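Local coordinates for peroxiredoxin (Clostridioides difficile, PDB 6TSB), which hydrolyses chitin through its C-terminal GH18 domain, the part present here, and also carries a peroxiredoxin domain that reduces peroxides, at the interface of chains A and B. Residues are numbered along the deposited sequence; one frame, centred on the assembly and turned at random. Chains: chain A/B, Peroxiredoxin.

Contact 1: the interface of chains A and B. Residues chain A 41, 205, 207, 258-261; chain B 330-332.
B:Ser331 sets its CB over the centre of one face of the A:Phe260 ring, a CH-pi contact with CB 3.3 Å from ring atom CZ. On the opposite side of the strand, the rings of A:Tyr41 and B:Phe330 meet edge-to-face, their planes at 63°. The A:Tyr207 hydroxyl OH lies at the edge of the B:Phe330 ring and in its plane, 3.7 Å from CE1. B:Trp332 has CG anti to its backbone N (chi1 180°), which carries the indole across A:Tyr41. There its CE3 packs 3.3 Å from A:Tyr41 CB, and A:Tyr41 CD2 lies in plane at the indole edge. The other end of the indole, at CD1, approaches CE1 of A:Tyr261, whose ring has A:Pro259 CB over one face and the carbonyl O of B:Trp332 at its edge.

Backbone bonds hold the strand on both flanks: A:Tyr41 N to B:Ser331 O (3.0 Å), A:Ile258 N to B:Phe330 O (2.9 Å), B:Trp332 N to A:Ile258 O, and A:Phe260 N to B:Trp332 O.

Strand 328-332 of chain B thus runs parallel between strands 37-43 and 254-259 of chain A, filling the last-strand position of the GH18 TIM barrel. B:Trp332 would be the conserved tryptophan beneath the -1 sugar, beside A:Tyr207 of the family's M-x-Y motif.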
# COMPACT_ATOMS: atom_id res chain seq x y z
N TYR A 41 23.19 11.89 9.95
CA TYR A 41 24.04 11.35 11.03
C TYR A 41 24.61 10.04 10.49
O TYR A 41 23.86 9.21 9.93
CB TYR A 41 23.27 11.21 12.37
CG TYR A 41 23.02 12.53 13.08
CD1 TYR A 41 21.98 13.37 12.70
CD2 TYR A 41 23.84 12.98 14.10
CE1 TYR A 41 21.76 14.60 13.32
CE2 TYR A 41 23.63 14.19 14.73
CZ TYR A 41 22.58 15.01 14.36
OH TYR A 41 22.38 16.22 14.96
N MET A 205 14.87 16.25 16.69
CA MET A 205 14.83 14.76 16.79
C MET A 205 13.38 14.32 16.96
O MET A 205 12.96 13.92 18.06
CB MET A 205 15.72 14.26 17.92
CG MET A 205 17.20 14.54 17.59
SD MET A 205 18.38 13.84 18.76
CE MET A 205 17.73 14.48 20.31
N TYR A 207 11.41 11.89 16.54
CA TYR A 207 11.28 10.40 16.54
C TYR A 207 11.48 9.90 17.96
O TYR A 207 11.58 10.72 18.87
CB TYR A 207 12.25 9.75 15.55
CG TYR A 207 13.66 10.26 15.57
CD1 TYR A 207 14.57 9.83 16.53
CD2 TYR A 207 14.10 11.17 14.62
CE1 TYR A 207 15.88 10.29 16.54
CE2 TYR A 207 15.39 11.65 14.63
CZ TYR A 207 16.28 11.22 15.60
OH TYR A 207 17.54 11.74 15.60
N ILE A 258 14.18 12.42 10.51
CA ILE A 258 13.45 11.17 10.13
C ILE A 258 14.25 9.97 10.61
O ILE A 258 15.44 9.86 10.31
CB ILE A 258 13.25 11.14 8.61
CG1 ILE A 258 12.62 12.45 8.12
CG2 ILE A 258 12.45 9.91 8.18
CD1 ILE A 258 12.66 12.62 6.63
N PRO A 259 13.61 9.00 11.30
CA PRO A 259 14.27 7.75 11.68
C PRO A 259 14.35 6.78 10.50
O PRO A 259 13.34 6.65 9.81
CB PRO A 259 13.32 7.16 12.74
CG PRO A 259 11.96 7.63 12.29
CD PRO A 259 12.20 9.01 11.69
N PHE A 260 15.52 6.16 10.28
CA PHE A 260 15.75 5.10 9.26
C PHE A 260 15.77 3.78 10.00
O PHE A 260 16.46 2.85 9.59
CB PHE A 260 17.04 5.35 8.49
CG PHE A 260 16.94 6.41 7.43
CD1 PHE A 260 15.80 7.18 7.27
CD2 PHE A 260 18.01 6.67 6.60
CE1 PHE A 260 15.74 8.16 6.27
CE2 PHE A 260 17.95 7.64 5.60
CZ PHE A 260 16.81 8.37 5.44
N TYR A 261 15.05 3.72 11.10
CA TYR A 261 14.81 2.49 11.87
C TYR A 261 13.32 2.46 12.21
O TYR A 261 12.67 3.50 12.04
CB TYR A 261 15.61 2.46 13.17
CG TYR A 261 15.37 3.60 14.12
CD1 TYR A 261 15.99 4.82 13.93
CD2 TYR A 261 14.54 3.46 15.22
CE1 TYR A 261 15.78 5.89 14.80
CE2 TYR A 261 14.33 4.50 16.11
CZ TYR A 261 14.95 5.72 15.89
OH TYR A 261 14.76 6.77 16.73
N PHE B 330 17.04 15.65 7.81
CA PHE B 330 18.20 14.83 8.22
C PHE B 330 17.63 13.49 8.64
O PHE B 330 16.46 13.46 9.02
CB PHE B 330 19.00 15.49 9.36
CG PHE B 330 18.46 15.38 10.77
CD1 PHE B 330 18.64 14.22 11.52
CD2 PHE B 330 17.78 16.44 11.37
CE1 PHE B 330 18.18 14.13 12.83
CE2 PHE B 330 17.30 16.35 12.68
CZ PHE B 330 17.50 15.19 13.40
N SER B 331 18.46 12.45 8.58
CA SER B 331 18.13 11.07 9.03
C SER B 331 19.12 10.67 10.11
O SER B 331 20.24 11.18 10.13
CB SER B 331 18.19 10.05 7.92
OG SER B 331 19.45 10.07 7.27
N TRP B 332 18.61 9.84 11.01
CA TRP B 332 19.33 8.98 11.97
C TRP B 332 19.02 7.54 11.55
O TRP B 332 17.89 7.11 11.77
CB TRP B 332 18.85 9.25 13.40
CG TRP B 332 19.58 8.38 14.37
CD1 TRP B 332 19.26 7.11 14.78
CD2 TRP B 332 20.86 8.67 14.95
NE1 TRP B 332 20.22 6.63 15.62
CE2 TRP B 332 21.21 7.56 15.74
CE3 TRP B 332 21.71 9.78 14.88
CZ2 TRP B 332 22.40 7.53 16.46
CZ3 TRP B 332 22.88 9.74 15.60
CH2 TRP B 332 23.22 8.63 16.37

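Contact 2: the interface of chains A and B. Residues chain A 322-326; chain B 28, 31, 34, 251.
The hydroxyl OG of B:Ser251 donates a hydrogen bond of 2.8 Å to the backbone carbonyl O of A:Cys325. It approaches well above the carbonyl plane, with a C=O...OG angle of 129°, and not along a lone pair. In B:Ser251, OG stands between the backbone N and carbonyl carbon (chi1 64°), which turns it towards chain A, while CB rests 3.3 Å from the same A:Cys325 oxygen. The backbone O of B:Ser251 in turn lies against A:Leu326, where it faces CA and the CD2 methyl.

On the other side of A:Cys325, its SG, beside its own backbone N (chi1 -62°), is turned towards chain B. The sulfurs of A:Cys325 and B:Cys31 point at each other with SG to SG 2.4 Å, too long for a disulfide and far too short for two unbonded sulfurs. B:Cys31 CB is 4.1 Å from A:Cys325 SG, so the approach at B:Cys31 is nearly straight, unlike the bent geometry of a disulfide. The bridge seen in another structure of this protein is not properly formed here, and the state of the pair is doubtful.

B:Asn28 lies against the C-terminal end of helix 311-323. Its CB is 3.4 Å from A:Leu322 O, and its side-chain amide ND2 comes 3.0 Å from A:Arg323 O, a close contact that is not a hydrogen bond, since the N-H groups point away. B:Ile34, poorly ordered, lies near A:Leu326 O and A:Cys325 CB; little rests on it.

A:Cys325 sits in the turn that leads from helix 311-323 to strand 328-332. Its backbone adopts a left-handed conformation, presenting its carbonyl to B:Ser251 and its sulfur to B:Cys31. The site packs this turn against the N-terminal segment of the other chain and, through the B:Ser251 bond, holds it to 3-10 helix 251-253; a disulfide here, where formed, would lock the exchanged C-terminal part in place.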
# COMPACT_ATOMS: atom_id res chain seq x y z
N LEU A 322 -22.38 -0.24 -8.06
CA LEU A 322 -23.44 0.52 -7.36
C LEU A 322 -23.65 1.86 -8.09
O LEU A 322 -24.77 2.29 -8.19
CB LEU A 322 -22.99 0.72 -5.91
CG LEU A 322 -23.00 -0.55 -5.05
CD1 LEU A 322 -22.01 -0.42 -3.91
CD2 LEU A 322 -24.41 -0.84 -4.53
N ARG A 323 -22.59 2.49 -8.60
CA ARG A 323 -22.75 3.83 -9.21
C ARG A 323 -23.44 3.58 -10.56
O ARG A 323 -24.44 4.29 -10.80
CB ARG A 323 -21.45 4.66 -9.14
CG ARG A 323 -20.70 4.88 -10.44
CD ARG A 323 -19.56 5.89 -10.26
NE ARG A 323 -18.57 5.45 -9.29
CZ ARG A 323 -17.50 4.69 -9.55
NH1 ARG A 323 -16.69 4.32 -8.56
NH2 ARG A 323 -17.22 4.30 -10.78
N ASN A 324 -23.10 2.49 -11.27
CA ASN A 324 -23.55 2.19 -12.65
C ASN A 324 -24.81 1.31 -12.74
O ASN A 324 -25.18 0.91 -13.90
CB ASN A 324 -22.39 1.62 -13.44
CG ASN A 324 -21.35 2.68 -13.70
OD1 ASN A 324 -20.28 2.65 -13.10
ND2 ASN A 324 -21.66 3.61 -14.60
N CYS A 325 -25.53 1.09 -11.63
CA CYS A 325 -26.81 0.33 -11.57
C CYS A 325 -26.68 -1.06 -12.23
O CYS A 325 -27.62 -1.48 -12.93
CB CYS A 325 -27.91 1.18 -12.17
SG CYS A 325 -28.15 2.71 -11.21
N LEU A 326 -25.57 -1.78 -11.98
CA LEU A 326 -25.40 -3.19 -12.43
C LEU A 326 -26.18 -4.15 -11.51
O LEU A 326 -26.70 -3.74 -10.46
CB LEU A 326 -23.92 -3.59 -12.49
CG LEU A 326 -22.97 -2.72 -13.33
CD1 LEU A 326 -21.72 -3.51 -13.69
CD2 LEU A 326 -23.61 -2.18 -14.60
N ASN B 28 -27.24 3.87 -4.59
CA ASN B 28 -27.52 4.93 -5.61
C ASN B 28 -29.01 5.29 -5.63
O ASN B 28 -29.83 4.37 -5.81
CB ASN B 28 -27.10 4.45 -7.01
CG ASN B 28 -27.12 5.53 -8.07
OD1 ASN B 28 -28.16 6.10 -8.38
ND2 ASN B 28 -25.97 5.77 -8.68
N CYS B 31 -31.54 3.85 -8.23
CA CYS B 31 -31.76 2.39 -8.11
C CYS B 31 -32.56 2.07 -6.84
O CYS B 31 -32.17 1.17 -6.10
CB CYS B 31 -30.45 1.62 -7.96
SG CYS B 31 -29.18 1.99 -9.19
N ILE B 34 -33.78 -2.43 -7.82
CA ILE B 34 -32.44 -3.03 -8.13
C ILE B 34 -31.79 -3.33 -6.78
O ILE B 34 -31.36 -2.39 -6.11
CB ILE B 34 -31.49 -2.20 -9.04
CG1 ILE B 34 -32.04 -2.04 -10.47
CG2 ILE B 34 -30.08 -2.80 -9.07
CD1 ILE B 34 -31.44 -0.89 -11.25
N SER B 251 -28.60 -2.71 -17.62
CA SER B 251 -27.47 -2.62 -16.68
C SER B 251 -27.69 -3.63 -15.53
O SER B 251 -26.72 -4.32 -15.20
CB SER B 251 -27.25 -1.19 -16.24
OG SER B 251 -28.37 -0.72 -15.49

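The C-alpha centres of contact 1 and contact 2 lie about 49 Å apart, on opposite sides of the two-fold axis. They draw on neighbouring parts of one stretch, from the end of helix 311-323 through the turn to strand 328-332: chain B lends the strand in contact 1, chain A the helix end and turn in contact 2. Since each contact has a symmetry twin, each chain gives this stretch to the other and receives one back. The arrangement is that of a reciprocal, domain-swapped dimer in which each barrel and chitinase cleft is built from both chains; whether it forms in the spore coat, the structure alone does not show.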